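Local coordinates for protein peptidoglycan glycosyltransferase (Atopobium parvulum, PDB 4OVD) that is a penicillin-binding protein, combining a dimerisation domain with a larger penicillin-binding domain built around a five-stranded antiparallel sheet, at residues G247-A252 with A263-L268; V161-F166 with L282-V287; F317-E322 with M340-R345. One frame throughout, in Å; residues are numbered along the deposited sequence.

Contact 1. Residues G247-A252 with A263-L268; sequences GGSIMA and AASYPL
S249 and S265 meet through their hydroxyls, a hydrogen bond of 3.0 Å from OG to OG across two antiparallel strands. In backbone terms they are a non-hydrogen-bonded antiparallel pair, and both carry OG opposite the carbonyl carbon and next to the backbone N (chi1 -67° and -73°), which brings the two oxygens together on one face of the sheet. On the same face the selenomethionine M251 runs out extended and then bends at its last torsion (chi3 -52°), laying CE against A263 CB at 3.7 Å.

On the other face, that of I250, A264 and Y266, I250 touches A264 with its CG2 branch, 4.2 Å from A264 CB, while its longer branch leads away from the neighbouring strand. At the end of the pairing, the Y266 ring approaches the bare backbone of G247, with CD1 3.7 Å from G247 CA.

Backbone bonds hold the register. I250 and A264 exchange two, I250 N to A264 O at 2.8 Å and A264 N to I250 O at 2.9 Å, and Y266 N donates to G248 O at 2.9 Å. Between these bonds the chains come close enough for CA-H...O contacts, such as A263 CA to I250 O at 3.1 Å.

Further out, L286 packs on S249 and M251, and helix 418-429 adds I419 and I422 around M251. L235 and V239 of helix 225-242 lie on I250 and Y266, and F549 of helix 542-556 also covers I250. Strand 525-532 pairs with the far side of 247-252, while Q228 NE2 donates to A263 O on the outer edge. K285 N donates to S265 OG, a second bond for that oxygen, so this buried hydroxyl has two polar partners and ties the hairpin of the central sheet to the start of helix 285-288.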
loop_
_atom_site.group_PDB
_atom_site.type_symbol
_atom_site.label_atom_id
_atom_site.label_comp_id
_atom_site.label_asym_id
_atom_site.label_seq_id
_atom_site.Cartn_x
_atom_site.Cartn_y
_atom_site.Cartn_z
ATOM N N GLY A 247 -13.281 -2.912 8.351
ATOM C CA GLY A 247 -12.212 -1.899 8.509
ATOM C C GLY A 247 -11.585 -1.338 7.227
ATOM O O GLY A 247 -12.265 -1.083 6.265
ATOM N N GLY A 248 -10.285 -1.110 7.233
ATOM C CA GLY A 248 -9.585 -0.572 6.056
ATOM C C GLY A 248 -8.181 -0.194 6.402
ATOM O O GLY A 248 -7.681 -0.551 7.459
ATOM N N SER A 249 -7.541 0.542 5.511
ATOM C CA SER A 249 -6.144 0.903 5.662
ATOM C C SER A 249 -5.890 2.233 5.053
ATOM O O SER A 249 -6.625 2.639 4.161
ATOM C CB SER A 249 -5.250 -0.051 4.872
ATOM O OG SER A 249 -5.319 -1.362 5.452
ATOM N N ILE A 250 -4.790 2.844 5.459
ATOM C CA ILE A 250 -4.406 4.118 4.901
ATOM C C ILE A 250 -2.896 4.242 4.953
ATOM O O ILE A 250 -2.274 3.780 5.890
ATOM C CB ILE A 250 -5.189 5.249 5.649
ATOM C CG1 ILE A 250 -4.911 6.604 5.048
ATOM C CG2 ILE A 250 -4.727 5.306 7.071
ATOM C CD1 ILE A 250 -5.880 7.649 5.565
HETATM N N MSE A 251 -2.277 4.854 3.967
HETATM C CA MSE A 251 -0.823 5.008 3.971
HETATM C C MSE A 251 -0.408 6.223 3.186
HETATM O O MSE A 251 -1.029 6.540 2.173
HETATM C CB MSE A 251 -0.157 3.759 3.334
HETATM C CG MSE A 251 1.292 4.056 2.868
HETATM SE SE MSE A 251 2.395 2.464 2.431
HETATM C CE MSE A 251 2.222 1.307 4.002
ATOM N N ALA A 252 0.604 6.934 3.655
ATOM C CA ALA A 252 1.139 8.064 2.933
ATOM C C ALA A 252 2.618 7.718 2.810
ATOM O O ALA A 252 3.208 7.384 3.811
ATOM C CB ALA A 252 0.957 9.331 3.708
ATOM N N ALA A 263 0.922 5.070 8.227
ATOM C CA ALA A 263 0.240 3.885 7.778
ATOM C C ALA A 263 -0.569 3.282 8.888
ATOM O O ALA A 263 -0.114 3.200 10.057
ATOM C CB ALA A 263 1.262 2.872 7.245
ATOM N N ALA A 264 -1.769 2.839 8.555
ATOM C CA ALA A 264 -2.616 2.216 9.560
ATOM C C ALA A 264 -3.690 1.331 8.969
ATOM O O ALA A 264 -4.053 1.483 7.821
ATOM C CB ALA A 264 -3.250 3.296 10.431
ATOM N N SER A 265 -4.134 0.369 9.767
ATOM C CA SER A 265 -5.214 -0.524 9.446
ATOM C C SER A 265 -6.194 -0.504 10.624
ATOM O O SER A 265 -5.813 -0.360 11.746
ATOM C CB SER A 265 -4.678 -1.968 9.260
ATOM O OG SER A 265 -3.992 -2.029 8.059
ATOM N N TYR A 266 -7.452 -0.693 10.333
ATOM C CA TYR A 266 -8.506 -0.710 11.297
ATOM C C TYR A 266 -8.976 -2.140 11.271
ATOM O O TYR A 266 -9.206 -2.676 10.176
ATOM C CB TYR A 266 -9.655 0.240 10.902
ATOM C CG TYR A 266 -10.762 0.306 11.915
ATOM C CD1 TYR A 266 -11.712 -0.690 11.986
ATOM C CD2 TYR A 266 -10.872 1.370 12.808
ATOM C CE1 TYR A 266 -12.716 -0.657 12.942
ATOM C CE2 TYR A 266 -11.881 1.407 13.764
ATOM C CZ TYR A 266 -12.784 0.386 13.827
ATOM O OH TYR A 266 -13.806 0.409 14.733
ATOM N N PRO A 267 -9.202 -2.751 12.462
ATOM C CA PRO A 267 -9.071 -2.176 13.811
ATOM C C PRO A 267 -7.676 -1.863 14.272
ATOM O O PRO A 267 -6.705 -2.564 13.915
ATOM C CB PRO A 267 -9.695 -3.244 14.756
ATOM C CG PRO A 267 -10.053 -4.411 13.916
ATOM C CD PRO A 267 -9.977 -4.003 12.453
ATOM N N LEU A 268 -7.598 -0.849 15.138
ATOM C CA LEU A 268 -6.364 -0.385 15.700
ATOM C C LEU A 268 -6.292 -0.943 17.093
ATOM O O LEU A 268 -7.322 -1.266 17.679
ATOM C CB LEU A 268 -6.359 1.126 15.800
ATOM C CG LEU A 268 -6.160 1.935 14.525
ATOM C CD1 LEU A 268 -6.630 3.384 14.683
ATOM C CD2 LEU A 268 -4.686 1.873 14.170
#

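Contact 2. Residues V161-F166 with L282-V287; sequences VQILGF and LNLKLV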
loop_
_atom_site.group_PDB
_atom_site.type_symbol
_atom_site.label_atom_id
_atom_site.label_comp_id
_atom_site.label_asym_id
_atom_site.label_seq_id
_atom_site.Cartn_x
_atom_site.Cartn_y
_atom_site.Cartn_z
ATOM N N VAL A 161 1.233 2.763 17.476
ATOM C CA VAL A 161 1.688 1.563 18.169
ATOM C C VAL A 161 1.540 0.310 17.279
ATOM O O VAL A 161 2.241 -0.702 17.463
ATOM C CB VAL A 161 0.994 1.380 19.521
ATOM C CG1 VAL A 161 -0.413 0.833 19.339
ATOM C CG2 VAL A 161 1.792 0.419 20.371
ATOM N N GLN A 162 0.612 0.357 16.333
ATOM C CA GLN A 162 0.449 -0.711 15.390
ATOM C C GLN A 162 1.742 -0.902 14.580
ATOM O O GLN A 162 2.156 -2.033 14.281
ATOM C CB GLN A 162 -0.726 -0.414 14.481
ATOM C CG GLN A 162 -1.248 -1.604 13.680
ATOM C CD GLN A 162 -2.500 -1.189 12.923
ATOM O OE1 GLN A 162 -2.436 -0.281 12.147
ATOM N NE2 GLN A 162 -3.619 -1.798 13.183
ATOM N N ILE A 163 2.395 0.193 14.231
ATOM C CA ILE A 163 3.651 0.148 13.466
ATOM C C ILE A 163 4.748 -0.172 14.448
ATOM O O ILE A 163 5.590 -1.009 14.204
ATOM C CB ILE A 163 3.958 1.520 12.810
ATOM C CG1 ILE A 163 2.850 1.969 11.852
ATOM C CG2 ILE A 163 5.270 1.541 12.059
ATOM C CD1 ILE A 163 2.442 0.960 10.815
ATOM N N LEU A 164 4.756 0.501 15.581
ATOM C CA LEU A 164 5.809 0.260 16.561
ATOM C C LEU A 164 5.863 -1.172 17.084
ATOM O O LEU A 164 6.935 -1.742 17.223
ATOM C CB LEU A 164 5.670 1.207 17.760
ATOM C CG LEU A 164 5.804 2.672 17.394
ATOM C CD1 LEU A 164 5.310 3.594 18.536
ATOM C CD2 LEU A 164 7.252 2.923 17.058
ATOM N N GLY A 165 4.711 -1.736 17.390
ATOM C CA GLY A 165 4.628 -3.083 17.964
ATOM C C GLY A 165 4.759 -2.984 19.459
ATOM O O GLY A 165 4.963 -1.905 19.997
ATOM N N PHE A 166 4.650 -4.093 20.167
ATOM C CA PHE A 166 4.816 -4.042 21.628
ATOM C C PHE A 166 5.916 -4.947 21.989
ATOM O O PHE A 166 6.356 -5.789 21.176
ATOM C CB PHE A 166 3.514 -4.313 22.399
ATOM C CG PHE A 166 3.105 -5.756 22.440
ATOM C CD1 PHE A 166 2.507 -6.353 21.364
ATOM C CD2 PHE A 166 3.283 -6.500 23.608
ATOM C CE1 PHE A 166 2.150 -7.703 21.419
ATOM C CE2 PHE A 166 2.912 -7.829 23.677
ATOM C CZ PHE A 166 2.347 -8.424 22.579
ATOM N N LEU A 282 -2.820 -5.938 15.696
ATOM C CA LEU A 282 -1.387 -5.690 15.593
ATOM C C LEU A 282 -0.773 -5.837 14.196
ATOM O O LEU A 282 0.399 -5.510 13.973
ATOM C CB LEU A 282 -0.642 -6.639 16.533
ATOM C CG LEU A 282 -1.074 -6.486 17.991
ATOM C CD1 LEU A 282 -0.367 -7.526 18.829
ATOM C CD2 LEU A 282 -0.783 -5.091 18.493
ATOM N N ASN A 283 -1.530 -6.395 13.281
ATOM C CA ASN A 283 -1.069 -6.510 11.927
ATOM C C ASN A 283 -1.378 -5.227 11.166
ATOM O O ASN A 283 -2.257 -4.485 11.557
ATOM C CB ASN A 283 -1.902 -7.551 11.217
ATOM C CG ASN A 283 -1.706 -8.927 11.782
ATOM O OD1 ASN A 283 -0.569 -9.395 11.938
ATOM N ND2 ASN A 283 -2.815 -9.608 12.048
ATOM N N LEU A 284 -0.645 -4.978 10.087
ATOM C CA LEU A 284 -1.014 -3.918 9.159
ATOM C C LEU A 284 -1.654 -4.702 8.041
ATOM O O LEU A 284 -0.975 -5.491 7.308
ATOM C CB LEU A 284 0.161 -3.184 8.524
ATOM C CG LEU A 284 0.616 -1.854 8.957
ATOM C CD1 LEU A 284 1.656 -1.423 7.927
ATOM C CD2 LEU A 284 -0.607 -0.951 8.947
ATOM N N LYS A 285 -2.928 -4.496 7.842
ATOM C CA LYS A 285 -3.630 -5.228 6.791
ATOM C C LYS A 285 -3.004 -5.044 5.419
ATOM O O LYS A 285 -2.976 -5.980 4.642
ATOM C CB LYS A 285 -5.105 -4.868 6.783
ATOM C CG LYS A 285 -5.837 -5.390 8.014
ATOM C CD LYS A 285 -7.319 -5.058 7.959
ATOM C CE LYS A 285 -8.041 -5.857 9.048
ATOM N NZ LYS A 285 -9.425 -5.371 9.157
ATOM N N LEU A 286 -2.530 -3.840 5.106
ATOM C CA LEU A 286 -1.843 -3.595 3.818
ATOM C C LEU A 286 -0.763 -4.550 3.429
ATOM O O LEU A 286 -0.375 -4.635 2.271
ATOM C CB LEU A 286 -1.110 -2.255 3.883
ATOM C CG LEU A 286 -2.058 -1.095 3.933
ATOM C CD1 LEU A 286 -1.337 0.147 4.325
ATOM C CD2 LEU A 286 -2.666 -0.942 2.560
ATOM N N VAL A 287 -0.116 -5.062 4.430
ATOM C CA VAL A 287 1.006 -6.007 4.326
ATOM C C VAL A 287 0.658 -7.448 4.426
ATOM O O VAL A 287 1.163 -8.342 3.683
ATOM C CB VAL A 287 1.971 -5.661 5.514
ATOM C CG1 VAL A 287 3.119 -6.593 5.579
ATOM C CG2 VAL A 287 2.499 -4.235 5.334
HETATM O O HOH W 1 2.060 -4.275 15.687
#
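I163 and L284 make the buried part of this contact together with Q162. The side chains of I163 and L284 meet at a slant, with CD1 of I163 3.8 Å from CD1 of L284. Beside them Q162 stretches out with CG opposite its backbone N (chi1 -165°), which carries the amide across to the same leucine: Q162 OE1 lies 3.7 Å from L284 CD2. The amide is fixed by two backbone oxygens outside the segments, those of S281 and S265, to which Q162 NE2 donates.

A water joins the two backbones. It gives one proton to Q162 O at 2.6 Å and the other to L282 O at 2.7 Å, bridging two carbonyls that could not bond each other.

On the more open side are F166 and L282, both partly exposed though still in close touch. They cross at about a right angle and meet through F166 CE1 and L282 CD1 at 3.6 Å. The ring follows G165, whose positive phi marks the end of helix 161-164; the bond from G165 N to V161 O, 2.7 Å, closes that short helical turn. L284 takes the N-cap position of helix 285-288.

With one side in the dimerisation region and the other in the penicillin-binding region, the contact is probably part of the junction between the two domains of this penicillin-binding protein.

Contact 3. Residues F317-E322 with M340-R345; sequences FNIPTE and MDMSVR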
loop_
_atom_site.group_PDB
_atom_site.type_symbol
_atom_site.label_atom_id
_atom_site.label_comp_id
_atom_site.label_asym_id
_atom_site.label_seq_id
_atom_site.Cartn_x
_atom_site.Cartn_y
_atom_site.Cartn_z
ATOM N N PHE A 317 -10.363 2.199 -29.557
ATOM C CA PHE A 317 -10.936 0.885 -29.913
ATOM C C PHE A 317 -12.426 0.827 -29.719
ATOM O O PHE A 317 -13.020 1.572 -28.908
ATOM C CB PHE A 317 -10.309 -0.191 -29.053
ATOM C CG PHE A 317 -8.812 -0.209 -29.138
ATOM C CD1 PHE A 317 -8.168 -0.940 -30.114
ATOM C CD2 PHE A 317 -8.064 0.519 -28.249
ATOM C CE1 PHE A 317 -6.799 -0.933 -30.206
ATOM C CE2 PHE A 317 -6.684 0.569 -28.359
ATOM C CZ PHE A 317 -6.058 -0.193 -29.320
ATOM N N ASN A 318 -13.058 0.001 -30.538
ATOM C CA ASN A 318 -14.507 -0.160 -30.464
ATOM C C ASN A 318 -14.780 -1.205 -29.352
ATOM O O ASN A 318 -14.514 -2.387 -29.494
ATOM C CB ASN A 318 -15.081 -0.574 -31.824
ATOM C CG ASN A 318 -16.590 -0.443 -31.868
ATOM O OD1 ASN A 318 -17.154 0.651 -31.763
ATOM N ND2 ASN A 318 -17.250 -1.553 -32.026
ATOM N N ILE A 319 -15.254 -0.738 -28.217
ATOM C CA ILE A 319 -15.422 -1.646 -27.071
ATOM C C ILE A 319 -16.880 -2.133 -26.938
ATOM O O ILE A 319 -17.789 -1.296 -26.733
ATOM C CB ILE A 319 -14.885 -0.954 -25.807
ATOM C CG1 ILE A 319 -13.369 -0.552 -25.954
ATOM C CG2 ILE A 319 -15.034 -1.814 -24.559
ATOM C CD1 ILE A 319 -12.429 -1.691 -26.161
ATOM N N PRO A 320 -17.112 -3.473 -27.018
ATOM C CA PRO A 320 -18.489 -3.951 -26.874
ATOM C C PRO A 320 -19.042 -3.776 -25.486
ATOM O O PRO A 320 -18.323 -3.398 -24.558
ATOM C CB PRO A 320 -18.410 -5.446 -27.255
ATOM C CG PRO A 320 -16.997 -5.821 -26.962
ATOM C CD PRO A 320 -16.156 -4.589 -27.145
ATOM N N THR A 321 -20.333 -4.076 -25.320
ATOM C CA THR A 321 -20.969 -3.913 -23.989
ATOM C C THR A 321 -20.510 -4.989 -23.104
ATOM O O THR A 321 -20.519 -4.830 -21.898
ATOM C CB THR A 321 -22.518 -3.989 -24.050
ATOM O OG1 THR A 321 -22.845 -5.072 -24.910
ATOM C CG2 THR A 321 -23.115 -2.736 -24.681
ATOM N N GLU A 322 -20.155 -6.123 -23.689
ATOM C CA GLU A 322 -19.693 -7.237 -22.909
ATOM C C GLU A 322 -18.711 -7.992 -23.748
ATOM O O GLU A 322 -18.725 -7.804 -24.933
ATOM C CB GLU A 322 -20.855 -8.188 -22.562
ATOM C CG GLU A 322 -21.579 -8.733 -23.796
ATOM C CD GLU A 322 -22.761 -9.681 -23.475
ATOM O OE1 GLU A 322 -23.160 -9.803 -22.300
ATOM O OE2 GLU A 322 -23.306 -10.309 -24.414
HETATM N N MSE A 340 -18.823 1.281 -27.733
HETATM C CA MSE A 340 -18.454 2.644 -27.708
HETATM C C MSE A 340 -17.004 2.655 -28.120
HETATM O O MSE A 340 -16.226 1.768 -27.777
HETATM C CB MSE A 340 -18.670 3.172 -26.274
HETATM C CG MSE A 340 -18.148 4.581 -26.022
HETATM SE SE MSE A 340 -18.273 5.098 -24.107
HETATM C CE MSE A 340 -17.116 6.710 -24.267
ATOM N N ASP A 341 -16.649 3.675 -28.878
ATOM C CA ASP A 341 -15.267 3.900 -29.268
ATOM C C ASP A 341 -14.638 4.556 -28.067
ATOM O O ASP A 341 -15.113 5.606 -27.623
ATOM C CB ASP A 341 -15.294 4.832 -30.478
ATOM C CG ASP A 341 -15.812 4.113 -31.692
ATOM O OD1 ASP A 341 -15.299 2.980 -31.922
ATOM O OD2 ASP A 341 -16.726 4.635 -32.367
HETATM N N MSE A 342 -13.631 3.946 -27.482
HETATM C CA MSE A 342 -13.008 4.509 -26.285
HETATM C C MSE A 342 -11.536 4.497 -26.430
HETATM O O MSE A 342 -10.983 3.528 -26.964
HETATM C CB MSE A 342 -13.253 3.596 -25.041
HETATM C CG MSE A 342 -14.657 3.273 -24.663
HETATM SE SE MSE A 342 -14.488 2.138 -23.057
HETATM C CE MSE A 342 -16.381 1.582 -22.959
ATOM N N SER A 343 -10.877 5.606 -26.117
ATOM C CA SER A 343 -9.404 5.638 -26.096
ATOM C C SER A 343 -8.994 4.860 -24.821
ATOM O O SER A 343 -9.839 4.624 -23.939
ATOM C CB SER A 343 -8.915 7.053 -26.029
ATOM O OG SER A 343 -9.363 7.657 -24.804
ATOM N N VAL A 344 -7.734 4.471 -24.732
ATOM C CA VAL A 344 -7.198 3.798 -23.573
ATOM C C VAL A 344 -7.406 4.750 -22.397
ATOM O O VAL A 344 -7.756 4.328 -21.295
ATOM C CB VAL A 344 -5.721 3.440 -23.721
ATOM C CG1 VAL A 344 -5.171 2.865 -22.402
ATOM C CG2 VAL A 344 -5.532 2.448 -24.860
ATOM N N ARG A 345 -7.136 6.025 -22.615
ATOM C CA ARG A 345 -7.390 7.083 -21.584
ATOM C C ARG A 345 -8.856 6.989 -21.089
ATOM O O ARG A 345 -9.144 6.933 -19.895
ATOM C CB ARG A 345 -7.123 8.482 -22.142
ATOM C CG ARG A 345 -7.416 9.593 -21.149
ATOM C CD ARG A 345 -7.361 10.946 -21.838
ATOM N NE ARG A 345 -6.103 11.189 -22.521
ATOM C CZ ARG A 345 -4.988 11.539 -21.894
ATOM N NH1 ARG A 345 -4.980 11.751 -20.566
ATOM N NH2 ARG A 345 -3.888 11.745 -22.596
#
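F317 and M342 are bonded through their backbones in both directions: F317 N to M342 O at 3.0 Å, nearly straight, and M342 N to F317 O at 2.8 Å. Two residues along, I319 and the selenomethionine M340 repeat the pattern, I319 N reaching M340 O at 2.7 Å and M340 N reaching I319 O at 3.0 Å. N318 and D341 form the non-hydrogen-bonded pair between them, and here D341 CA adds a CA-H...O contact of 3.3 Å to F317 O. The strands are antiparallel but strongly twisted, their short axes running at 129°.

Apolar contacts gather on the face of F317, I319, M340 and M342. M342, also a selenomethionine, sets CG opposite its carbonyl carbon (chi1 -57°) and runs on extended to meet I319 at about a right angle, its CE 4.0 Å from I319 CG2. F317 and V344 lie alongside each other and point the same way; V344 CG2 sits at the ring's edge, near its plane, 4.1 Å from F317 CE2. N318 and D341 project from the opposite face, where both are exposed.

Two polar side chains add bonds to the backbone. R336 donates to I319 O and P320 O, so I319 O is gripped by two donors, and S343 OG caps the helix that follows by accepting the N-H of E346.

Strand 340-343 runs straight into helix 344-350. M347 of that helix packs on F317 and I319, and helix 353-364 closes over the same two residues with V354, F358, L359 and L363, the F358 and F317 rings meeting with their planes about 50° apart.

Contacts 1 and 2 are neighbours, with centres about 9 Å apart, and they touch directly: K285 reaches back to 263-268, its N bonding S265 OG and its NZ bonding Y266 O. The edge of the five-stranded sheet thus lies beside the probable junction with the dimerisation region. Along the chain, contact 1 is nested inside the loop that contact 2 closes. Contact 3 comes later and stands apart, its centre about 36 Å from that of contact 1 and about 42 Å from that of contact 2, on the other side of the chain's centre from contact 2. It lies in the same penicillin-binding domain as contact 1 and segment 282-287, but belongs to a separate two-stranded sheet among helices.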